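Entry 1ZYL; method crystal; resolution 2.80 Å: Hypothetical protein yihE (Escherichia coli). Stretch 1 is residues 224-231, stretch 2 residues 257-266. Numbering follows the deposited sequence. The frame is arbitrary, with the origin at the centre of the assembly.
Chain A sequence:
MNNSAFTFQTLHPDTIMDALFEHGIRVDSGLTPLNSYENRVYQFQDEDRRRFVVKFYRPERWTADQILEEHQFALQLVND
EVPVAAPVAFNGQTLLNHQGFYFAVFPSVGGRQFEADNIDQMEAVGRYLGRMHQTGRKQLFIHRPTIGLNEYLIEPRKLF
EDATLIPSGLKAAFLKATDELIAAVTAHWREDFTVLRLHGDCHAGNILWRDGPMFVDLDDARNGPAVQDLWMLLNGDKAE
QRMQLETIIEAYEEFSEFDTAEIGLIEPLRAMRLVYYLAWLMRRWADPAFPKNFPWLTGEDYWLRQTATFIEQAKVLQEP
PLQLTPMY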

# COMPACT_ATOMS: atom_id res chain seq x y z
N GLY A 224 2.79 -11.24 -2.66
CA GLY A 224 2.85 -11.59 -1.26
C GLY A 224 1.78 -12.58 -0.85
O GLY A 224 1.13 -13.18 -1.71
N PRO A 225 1.57 -12.77 0.45
CA PRO A 225 0.56 -13.70 0.96
C PRO A 225 -0.82 -13.04 1.01
O PRO A 225 -0.95 -11.89 1.44
CB PRO A 225 1.09 -14.05 2.34
CG PRO A 225 1.66 -12.76 2.78
CD PRO A 225 2.39 -12.24 1.55
N ALA A 226 -1.83 -13.79 0.59
CA ALA A 226 -3.20 -13.30 0.56
C ALA A 226 -3.54 -12.49 1.81
O ALA A 226 -4.18 -11.44 1.70
CB ALA A 226 -4.16 -14.46 0.40
N VAL A 227 -3.12 -12.96 2.98
CA VAL A 227 -3.40 -12.24 4.23
C VAL A 227 -3.09 -10.76 4.18
O VAL A 227 -3.75 -9.97 4.87
CB VAL A 227 -2.63 -12.81 5.42
CG1 VAL A 227 -3.54 -13.66 6.25
CG2 VAL A 227 -1.44 -13.60 4.95
N GLN A 228 -2.08 -10.38 3.40
CA GLN A 228 -1.66 -8.98 3.28
C GLN A 228 -2.82 -8.04 3.00
O GLN A 228 -2.87 -6.94 3.54
CB GLN A 228 -0.63 -8.82 2.17
CG GLN A 228 0.64 -8.13 2.59
CD GLN A 228 0.41 -6.82 3.31
OE1 GLN A 228 0.09 -5.80 2.69
NE2 GLN A 228 0.56 -6.84 4.62
N ASP A 229 -3.75 -8.48 2.14
CA ASP A 229 -4.90 -7.66 1.77
C ASP A 229 -6.08 -7.88 2.71
O ASP A 229 -7.18 -7.38 2.46
CB ASP A 229 -5.33 -7.98 0.34
CG ASP A 229 -4.30 -7.55 -0.70
OD1 ASP A 229 -4.35 -8.08 -1.83
OD2 ASP A 229 -3.45 -6.69 -0.39
N LEU A 230 -5.86 -8.63 3.79
CA LEU A 230 -6.93 -8.90 4.74
C LEU A 230 -6.69 -8.42 6.16
O LEU A 230 -7.62 -7.92 6.81
CB LEU A 230 -7.24 -10.39 4.77
CG LEU A 230 -7.82 -11.04 3.52
CD1 LEU A 230 -8.15 -12.50 3.84
CD2 LEU A 230 -9.08 -10.31 3.07
N TRP A 231 -5.47 -8.54 6.66
CA TRP A 231 -5.27 -8.13 8.04
C TRP A 231 -5.55 -6.67 8.37
O TRP A 231 -6.09 -6.38 9.43
CB TRP A 231 -3.87 -8.53 8.55
CG TRP A 231 -2.74 -7.69 8.06
CD1 TRP A 231 -2.00 -7.87 6.93
CD2 TRP A 231 -2.22 -6.52 8.70
NE1 TRP A 231 -1.05 -6.89 6.83
CE2 TRP A 231 -1.16 -6.04 7.90
CE3 TRP A 231 -2.54 -5.82 9.88
CZ2 TRP A 231 -0.41 -4.90 8.23
CZ3 TRP A 231 -1.80 -4.69 10.21
CH2 TRP A 231 -0.75 -4.24 9.39
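Stretch 2 257-266: EFDTAEIGLI

Packing of residues 257-266 of yihE on residues 224-231 of the same chain; together the two stretches bury 392 Å² of surface, both sides summed. Stretch 2 enters extended through Glu-257, Phe-258 and Asp-259, then winds into a 3-10 segment, 260-264, in which Glu-262 N bonds to Asp-259 O (2.8 Å) and Gly-264 N to Ala-261 O (3.1 Å); Leu-265 N in turn bonds to Glu-262 O (3.0 Å). Stretch 1 also coils: Gln-228 N reaches Pro-225 O at 2.7 Å and Asp-229 N reaches Ala-226 O at 3.0 Å, leading into a weakly bonded helix at about 228-231. The two stretches advance in the same general sense, for Ala-226 has its nearest CA in Phe-258 (CA to CA 7.6 Å), Val-227 in Glu-262 (CA to CA 6.1 Å) and Trp-231 in Ile-266 (CA to CA 6.5 Å).

The main bump is Val-227, which has the largest covered area of either stretch. It fits into a hollow whose walls are Phe-258, Glu-262, Ile-263 and Leu-265. Val-227 CG1 presses on the ring edge at Phe-258 CZ (3.3 Å) and lies 4.0 Å from Ile-263 CD1; Val-227 CG2 touches Leu-265 CD1 at 4.0 Å and comes within 2.9 Å of Glu-262 OE2, a very tight approach for a methyl.

That carboxylate is held there by the backbone. Val-227 N donates a hydrogen bond to Glu-262 OE2 (3.0 Å, nearly straight at 165°), so the acid side chain, extended at chi2, meets the turn of stretch 1 at its main chain. Ala-226 N is also near Glu-262 OE2, at 3.2 Å, but its angle is too poor for a bond. Beside this polar point, Pro-225 CB rests 3.9 Å from Leu-265 CD1, so that Leu-265 touches both the proline ring and the valine.

The Phe-258 CA-to-CB bond points sideways, yet its ring swings in to fill the space beside stretch 1. Leu-230 CD1 lies over one face, 4.2 Å from the Phe-258 ring centroid and 23° off the normal, a CH-pi contact; Val-227 CG1 and, more loosely, Ala-226 CB (4.4 Å from Phe-258 CE2) meet the edge.

The C-terminal ends close with a separate patch: Ile-266 CG2 packs against Trp-231 CB at 3.6 Å and approaches the indole obliquely. Thr-260, Ala-261 and Gly-264 make no contact with stretch 1.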

# COMPACT_ATOMS: atom_id res chain seq x y z
N GLU A 257 -9.84 -19.98 -2.01
CA GLU A 257 -9.74 -20.63 -0.73
C GLU A 257 -8.69 -19.85 0.05
O GLU A 257 -7.72 -19.35 -0.52
CB GLU A 257 -9.31 -22.09 -0.89
CG GLU A 257 -9.39 -22.87 0.42
CD GLU A 257 -8.83 -24.27 0.31
OE1 GLU A 257 -8.76 -24.96 1.36
OE2 GLU A 257 -8.45 -24.69 -0.81
N PHE A 258 -8.91 -19.72 1.36
CA PHE A 258 -7.97 -19.00 2.22
C PHE A 258 -7.24 -20.01 3.09
O PHE A 258 -7.84 -20.94 3.61
CB PHE A 258 -8.71 -17.99 3.10
CG PHE A 258 -7.80 -17.19 3.99
CD1 PHE A 258 -7.95 -17.21 5.37
CD2 PHE A 258 -6.78 -16.41 3.44
CE1 PHE A 258 -7.10 -16.48 6.20
CE2 PHE A 258 -5.92 -15.68 4.26
CZ PHE A 258 -6.08 -15.71 5.64
N ASP A 259 -5.95 -19.82 3.25
CA ASP A 259 -5.17 -20.71 4.08
C ASP A 259 -5.11 -20.12 5.48
O ASP A 259 -4.35 -19.20 5.75
CB ASP A 259 -3.77 -20.85 3.51
CG ASP A 259 -3.33 -22.27 3.43
OD1 ASP A 259 -3.84 -22.99 2.54
OD2 ASP A 259 -2.49 -22.69 4.27
N THR A 260 -5.92 -20.67 6.38
CA THR A 260 -5.99 -20.20 7.75
C THR A 260 -4.61 -19.97 8.38
O THR A 260 -4.43 -19.02 9.15
CB THR A 260 -6.79 -21.18 8.60
OG1 THR A 260 -7.89 -21.68 7.84
CG2 THR A 260 -7.34 -20.49 9.84
N ALA A 261 -3.64 -20.81 8.05
CA ALA A 261 -2.31 -20.66 8.65
C ALA A 261 -1.65 -19.31 8.39
O ALA A 261 -0.78 -18.89 9.15
CB ALA A 261 -1.40 -21.77 8.20
N GLU A 262 -2.05 -18.62 7.32
CA GLU A 262 -1.46 -17.32 7.00
C GLU A 262 -1.79 -16.28 8.06
O GLU A 262 -1.20 -15.21 8.07
CB GLU A 262 -1.95 -16.80 5.65
CG GLU A 262 -1.57 -17.66 4.46
CD GLU A 262 -1.97 -17.02 3.14
OE1 GLU A 262 -2.21 -17.78 2.18
OE2 GLU A 262 -2.04 -15.77 3.06
N ILE A 263 -2.74 -16.60 8.94
CA ILE A 263 -3.12 -15.68 9.99
C ILE A 263 -1.96 -15.47 10.97
O ILE A 263 -1.92 -14.50 11.72
CB ILE A 263 -4.35 -16.21 10.74
CG1 ILE A 263 -5.49 -16.43 9.75
CG2 ILE A 263 -4.78 -15.24 11.82
CD1 ILE A 263 -5.94 -15.18 9.10
N GLY A 264 -1.01 -16.40 10.93
CA GLY A 264 0.14 -16.32 11.80
C GLY A 264 1.17 -15.33 11.28
O GLY A 264 2.06 -14.89 12.02
N LEU A 265 1.03 -14.97 10.01
CA LEU A 265 1.95 -14.03 9.39
C LEU A 265 1.55 -12.57 9.64
O LEU A 265 2.27 -11.66 9.21
CB LEU A 265 1.97 -14.26 7.88
CG LEU A 265 2.14 -15.66 7.30
CD1 LEU A 265 1.90 -15.63 5.80
CD2 LEU A 265 3.54 -16.16 7.59
N ILE A 266 0.43 -12.32 10.32
CA ILE A 266 -0.01 -10.94 10.52
C ILE A 266 0.89 -10.07 11.38
O ILE A 266 1.25 -8.98 10.98
CB ILE A 266 -1.47 -10.84 11.07
CG1 ILE A 266 -1.56 -11.54 12.41
CG2 ILE A 266 -2.46 -11.45 10.09
CD1 ILE A 266 -2.86 -11.29 13.13